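Local coordinates for protein lipopolysaccharide heptosyltransferase 2 (Escherichia coli, PDB 1PSW) that transfers the second heptose from ADP-L-glycero-beta-D-manno-heptose to the heptosyl-Kdo2-lipid A module while the lipopolysaccharide core is being built, at residues A[126-131]-A[143-148]; A[258-263]-A[277-282]. All blocks are in the same frame, centred on the assembly; numbering follows the deposited sequence.

Contact 1 (A[126-131]-A[143-148])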
loop_
_atom_site.group_PDB
_atom_site.type_symbol
_atom_site.label_atom_id
_atom_site.label_comp_id
_atom_site.label_asym_id
_atom_site.label_seq_id
_atom_site.Cartn_x
_atom_site.Cartn_y
_atom_site.Cartn_z
ATOM N N GLU A 126 -6.324 19.291 10.345
ATOM C CA GLU A 126 -7.512 19.759 9.648
ATOM C C GLU A 126 -7.169 20.385 8.305
ATOM O O GLU A 126 -7.997 20.412 7.395
ATOM C CB GLU A 126 -8.270 20.764 10.515
ATOM C CG GLU A 126 -8.791 20.172 11.817
ATOM C CD GLU A 126 -9.738 21.096 12.560
ATOM O OE1 GLU A 126 -9.320 22.220 12.914
ATOM O OE2 GLU A 126 -10.901 20.698 12.788
ATOM N N ALA A 127 -5.946 20.892 8.183
ATOM C CA ALA A 127 -5.505 21.517 6.941
ATOM C C ALA A 127 -5.006 20.491 5.922
ATOM O O ALA A 127 -4.927 20.778 4.727
ATOM C CB ALA A 127 -4.409 22.540 7.239
ATOM N N TRP A 128 -4.665 19.299 6.409
ATOM C CA TRP A 128 -4.173 18.201 5.564
ATOM C C TRP A 128 -4.864 16.912 6.000
ATOM O O TRP A 128 -4.273 16.091 6.695
ATOM C CB TRP A 128 -2.660 18.038 5.725
ATOM C CG TRP A 128 -1.916 19.323 5.589
ATOM C CD1 TRP A 128 -1.628 20.214 6.585
ATOM C CD2 TRP A 128 -1.419 19.898 4.380
ATOM N NE1 TRP A 128 -0.986 21.310 6.069
ATOM C CE2 TRP A 128 -0.847 21.146 4.716
ATOM C CE3 TRP A 128 -1.409 19.487 3.041
ATOM C CZ2 TRP A 128 -0.265 21.985 3.759
ATOM C CZ3 TRP A 128 -0.831 20.321 2.091
ATOM C CH2 TRP A 128 -0.269 21.556 2.456
ATOM N N PRO A 129 -6.125 16.715 5.578
ATOM C CA PRO A 129 -6.923 15.532 5.926
ATOM C C PRO A 129 -6.461 14.193 5.353
ATOM O O PRO A 129 -6.708 13.147 5.956
ATOM C CB PRO A 129 -8.318 15.911 5.443
ATOM C CG PRO A 129 -8.026 16.745 4.239
ATOM C CD PRO A 129 -6.887 17.623 4.701
ATOM N N LEU A 130 -5.788 14.214 4.208
ATOM C CA LEU A 130 -5.331 12.972 3.587
ATOM C C LEU A 130 -3.836 12.741 3.749
ATOM O O LEU A 130 -3.050 13.671 3.638
ATOM C CB LEU A 130 -5.685 12.976 2.094
ATOM C CG LEU A 130 -7.174 13.144 1.757
ATOM C CD1 LEU A 130 -7.381 13.041 0.250
ATOM C CD2 LEU A 130 -7.976 12.077 2.478
HETATM N N MSE A 131 -3.449 11.499 4.015
HETATM C CA MSE A 131 -2.043 11.172 4.160
HETATM C C MSE A 131 -1.289 11.491 2.880
HETATM O O MSE A 131 -0.158 11.961 2.939
HETATM C CB MSE A 131 -1.844 9.689 4.492
HETATM C CG MSE A 131 -0.453 9.170 4.113
HETATM SE SE MSE A 131 -0.066 7.362 4.718
HETATM C CE MSE A 131 1.109 7.750 6.199
ATOM N N GLY A 143 7.157 27.785 3.871
ATOM C CA GLY A 143 6.194 28.874 3.873
ATOM C C GLY A 143 5.417 29.099 2.589
ATOM O O GLY A 143 5.308 30.233 2.121
ATOM N N ILE A 144 4.863 28.037 2.015
ATOM C CA ILE A 144 4.098 28.173 0.780
ATOM C C ILE A 144 2.727 27.511 0.895
ATOM O O ILE A 144 1.710 28.105 0.538
ATOM C CB ILE A 144 4.840 27.543 -0.419
ATOM C CG1 ILE A 144 6.268 28.088 -0.505
ATOM C CG2 ILE A 144 4.089 27.842 -1.707
ATOM C CD1 ILE A 144 6.355 29.584 -0.731
HETATM N N MSE A 145 2.704 26.278 1.392
HETATM C CA MSE A 145 1.457 25.537 1.543
HETATM C C MSE A 145 0.914 25.628 2.972
HETATM O O MSE A 145 1.599 25.259 3.926
HETATM C CB MSE A 145 1.666 24.056 1.189
HETATM C CG MSE A 145 2.383 23.761 -0.139
HETATM SE SE MSE A 145 1.572 24.561 -1.716
HETATM C CE MSE A 145 3.164 24.816 -2.791
ATOM N N ARG A 146 -0.314 26.117 3.117
ATOM C CA ARG A 146 -0.947 26.220 4.429
ATOM C C ARG A 146 -2.018 25.148 4.546
ATOM O O ARG A 146 -2.268 24.627 5.630
ATOM C CB ARG A 146 -1.569 27.603 4.624
ATOM C CG ARG A 146 -2.529 27.992 3.532
ATOM C CD ARG A 146 -3.001 29.424 3.679
ATOM N NE ARG A 146 -3.624 29.895 2.446
ATOM C CZ ARG A 146 -2.978 30.033 1.293
ATOM N NH1 ARG A 146 -1.685 29.740 1.214
ATOM N NH2 ARG A 146 -3.626 30.456 0.216
ATOM N N THR A 147 -2.652 24.827 3.421
ATOM C CA THR A 147 -3.684 23.790 3.384
ATOM C C THR A 147 -3.503 22.972 2.110
ATOM O O THR A 147 -2.776 23.377 1.208
ATOM C CB THR A 147 -5.117 24.384 3.392
ATOM O OG1 THR A 147 -5.396 24.989 2.125
ATOM C CG2 THR A 147 -5.255 25.431 4.486
ATOM N N ALA A 148 -4.171 21.826 2.039
ATOM C CA ALA A 148 -4.069 20.956 0.880
ATOM C C ALA A 148 -4.591 21.626 -0.381
ATOM O O ALA A 148 -4.225 21.236 -1.491
ATOM C CB ALA A 148 -4.825 19.650 1.137
#

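Contact 2 (A[258-263]-A[277-282])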
loop_
_atom_site.group_PDB
_atom_site.type_symbol
_atom_site.label_atom_id
_atom_site.label_comp_id
_atom_site.label_asym_id
_atom_site.label_seq_id
_atom_site.Cartn_x
_atom_site.Cartn_y
_atom_site.Cartn_z
ATOM N N LEU A 258 0.622 -10.266 -9.490
ATOM C CA LEU A 258 -0.576 -11.115 -9.403
ATOM C C LEU A 258 -1.870 -10.325 -9.188
ATOM O O LEU A 258 -2.916 -10.666 -9.740
ATOM C CB LEU A 258 -0.405 -12.163 -8.300
ATOM C CG LEU A 258 0.654 -13.230 -8.615
ATOM C CD1 LEU A 258 0.892 -14.130 -7.408
ATOM C CD2 LEU A 258 0.212 -14.061 -9.818
ATOM N N ILE A 259 -1.799 -9.292 -8.358
ATOM C CA ILE A 259 -2.957 -8.449 -8.126
ATOM C C ILE A 259 -3.352 -7.796 -9.460
ATOM O O ILE A 259 -4.533 -7.725 -9.808
ATOM C CB ILE A 259 -2.640 -7.373 -7.047
ATOM C CG1 ILE A 259 -2.609 -8.047 -5.671
ATOM C CG2 ILE A 259 -3.696 -6.245 -7.075
ATOM C CD1 ILE A 259 -2.114 -7.162 -4.540
ATOM N N ALA A 260 -2.359 -7.349 -10.220
ATOM C CA ALA A 260 -2.617 -6.725 -11.512
ATOM C C ALA A 260 -3.319 -7.709 -12.455
ATOM O O ALA A 260 -4.111 -7.304 -13.298
ATOM C CB ALA A 260 -1.293 -6.261 -12.131
ATOM N N ALA A 261 -3.032 -9.003 -12.304
ATOM C CA ALA A 261 -3.629 -10.028 -13.162
ATOM C C ALA A 261 -5.068 -10.395 -12.788
ATOM O O ALA A 261 -5.737 -11.108 -13.527
ATOM C CB ALA A 261 -2.754 -11.276 -13.159
ATOM N N CYS A 262 -5.536 -9.918 -11.639
ATOM C CA CYS A 262 -6.899 -10.201 -11.183
ATOM C C CYS A 262 -7.940 -9.311 -11.829
ATOM O O CYS A 262 -7.686 -8.132 -12.051
ATOM C CB CYS A 262 -7.021 -10.007 -9.675
ATOM S SG CYS A 262 -6.083 -11.205 -8.676
ATOM N N LYS A 263 -9.131 -9.856 -12.074
ATOM C CA LYS A 263 -10.217 -9.077 -12.671
ATOM C C LYS A 263 -10.777 -8.067 -11.669
ATOM O O LYS A 263 -11.317 -7.027 -12.056
ATOM C CB LYS A 263 -11.336 -10.005 -13.136
ATOM C CG LYS A 263 -10.906 -11.027 -14.176
ATOM C CD LYS A 263 -10.582 -10.371 -15.502
ATOM C CE LYS A 263 -10.147 -11.404 -16.524
ATOM N NZ LYS A 263 -9.993 -10.792 -17.870
ATOM N N ALA A 277 -5.290 -0.318 -5.641
ATOM C CA ALA A 277 -5.728 1.004 -6.091
ATOM C C ALA A 277 -4.712 1.626 -7.051
ATOM O O ALA A 277 -5.085 2.241 -8.045
ATOM C CB ALA A 277 -5.942 1.927 -4.881
ATOM N N ALA A 278 -3.427 1.468 -6.740
ATOM C CA ALA A 278 -2.356 2.007 -7.568
ATOM C C ALA A 278 -2.319 1.313 -8.921
ATOM O O ALA A 278 -1.918 1.911 -9.918
ATOM C CB ALA A 278 -1.020 1.835 -6.856
ATOM N N LEU A 279 -2.734 0.051 -8.945
ATOM C CA LEU A 279 -2.760 -0.732 -10.177
ATOM C C LEU A 279 -4.022 -0.456 -10.987
ATOM O O LEU A 279 -4.172 -0.953 -12.102
ATOM C CB LEU A 279 -2.675 -2.225 -9.844
ATOM C CG LEU A 279 -1.296 -2.685 -9.365
ATOM C CD1 LEU A 279 -1.384 -4.054 -8.677
ATOM C CD2 LEU A 279 -0.353 -2.752 -10.576
ATOM N N ASN A 280 -4.935 0.323 -10.413
ATOM C CA ASN A 280 -6.188 0.674 -11.084
ATOM C C ASN A 280 -7.055 -0.561 -11.376
ATOM O O ASN A 280 -7.695 -0.658 -12.426
ATOM C CB ASN A 280 -5.877 1.412 -12.392
ATOM C CG ASN A 280 -7.068 2.190 -12.926
ATOM O OD1 ASN A 280 -7.764 2.862 -12.168
ATOM N ND2 ASN A 280 -7.298 2.114 -14.229
ATOM N N ARG A 281 -7.058 -1.510 -10.449
ATOM C CA ARG A 281 -7.852 -2.719 -10.601
ATOM C C ARG A 281 -9.201 -2.487 -9.921
ATOM O O ARG A 281 -9.273 -1.790 -8.909
ATOM C CB ARG A 281 -7.148 -3.910 -9.924
ATOM C CG ARG A 281 -5.853 -4.400 -10.583
ATOM C CD ARG A 281 -6.139 -5.248 -11.819
ATOM N NE ARG A 281 -6.567 -4.433 -12.931
ATOM C CZ ARG A 281 -7.536 -4.752 -13.776
ATOM N NH1 ARG A 281 -8.208 -5.890 -13.650
ATOM N NH2 ARG A 281 -7.839 -3.902 -14.747
ATOM N N PRO A 282 -10.293 -3.036 -10.478
ATOM C CA PRO A 282 -11.586 -2.828 -9.818
ATOM C C PRO A 282 -11.422 -3.409 -8.422
ATOM O O PRO A 282 -10.836 -4.478 -8.257
ATOM C CB PRO A 282 -12.544 -3.644 -10.669
ATOM C CG PRO A 282 -11.941 -3.526 -12.042
ATOM C CD PRO A 282 -10.461 -3.722 -11.770
#

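Contact 1 (A[126-131]-A[143-148])
The indole of W128 lies against the backbone of residues 145-148, its six-membered ring doing most of the touching. One face is covered by the T147-A148 peptide: T147 C sits 3.5 Å above the ring plane and A148 N 3.6 Å, both displaced toward the rim. CZ3 of W128 is 3.5 Å from A148 CA, and the methyl of A148 packs against CE3. At the rim, W128 CH2 meets M145 CB at 3.4 Å, close to the ring plane. With CG of M145 anti to its own carbonyl carbon (chi1 -49°), the rest of the side chain leads away from the indole, and the two side chains cross at about a right angle; M145 also touches Y140 and D150. Beside the ring, A127 O accepts a hydrogen bond from A148 N at 3.0 Å, the donor lying nearly along the C=O axis (C=O...N angle 167°). The same carbonyl also receives a CA-H...O contact from T147. A127 CB rests 3.4 Å from R146 O, whereas R146 NH1 forms a salt bridge with D150. W108 meets the indole edge to face, and A137 of helix 131-137 touches it too. This is surface packing of two irregular segments flanking a helix, within the N-terminal Rossmann-like domain of a GT-B glycosyltransferase, just after its edge strand 119-121.

Contact 2 (A[258-263]-A[277-282])
I259, in the last turn of helix 252-260, presents CG2 to L279 CD1 at 3.6 Å, and the two side chains cross at about a right angle. CG of L279 stands anti to its carbonyl carbon (chi1 -73°), and the fork beyond it divides its work: CD1 reaches I259 and the backbone N of A260, while CD2 lies 4.0 Å from A260 CB. The carbonyl of A260 meets the aliphatic part of R281, with A260 O 3.2 Å from R281 CD. C262 contributes its carbonyl rather than its sulphur. R281 NH1 donates to C262 O at 2.8 Å with an N-H...O angle of 159°; the oxygen lies near the guanidinium plane and the donor lies in the carbonyl plane. The chain of R281 is bent at chi2 (-78°), which sets CD beside A260 O, and again at chi3; NH1 also forms a salt bridge with E346, so two acceptors help fix the group. P282 CD stands 3.6 Å above the centre of one guanidinium face. At K263 the backbone again makes the contact, its O lying 3.4 Å from P282 CD. Just before R281, N280 closes helix 271-278 with a Schellman motif. The two segments leave helices 252-260 and 271-278 for neighbouring parallel strands, 264-268 and 283-287; P282, just before the second, shares a backbone hydrogen bond with I265 of the first. Helix 332-347 packs against K263 and P282, and helix 164-173 against L258, A260 and A261.

From the N terminus, the chain first completes the parallel sheet that ends in strand 119-121. Contact 1 then closes a short excursion, bringing the segments before and after helix 131-137 together at the surface. The chain runs on through helix 164-173 into the second parallel sheet, where contact 2 closes a loop of similar length holding strand 264-268 and most of helix 271-278. The loops are in series, neither nested nor crossed. The centres of contacts 1 and 2 are about 30 Å apart, and their nearest atoms about 12 Å. Contact 1 belongs to the N-terminal half of the two-domain GT-B fold, beside the first sheet, and contact 2 ties successive helix-to-strand turns in the C-terminal half.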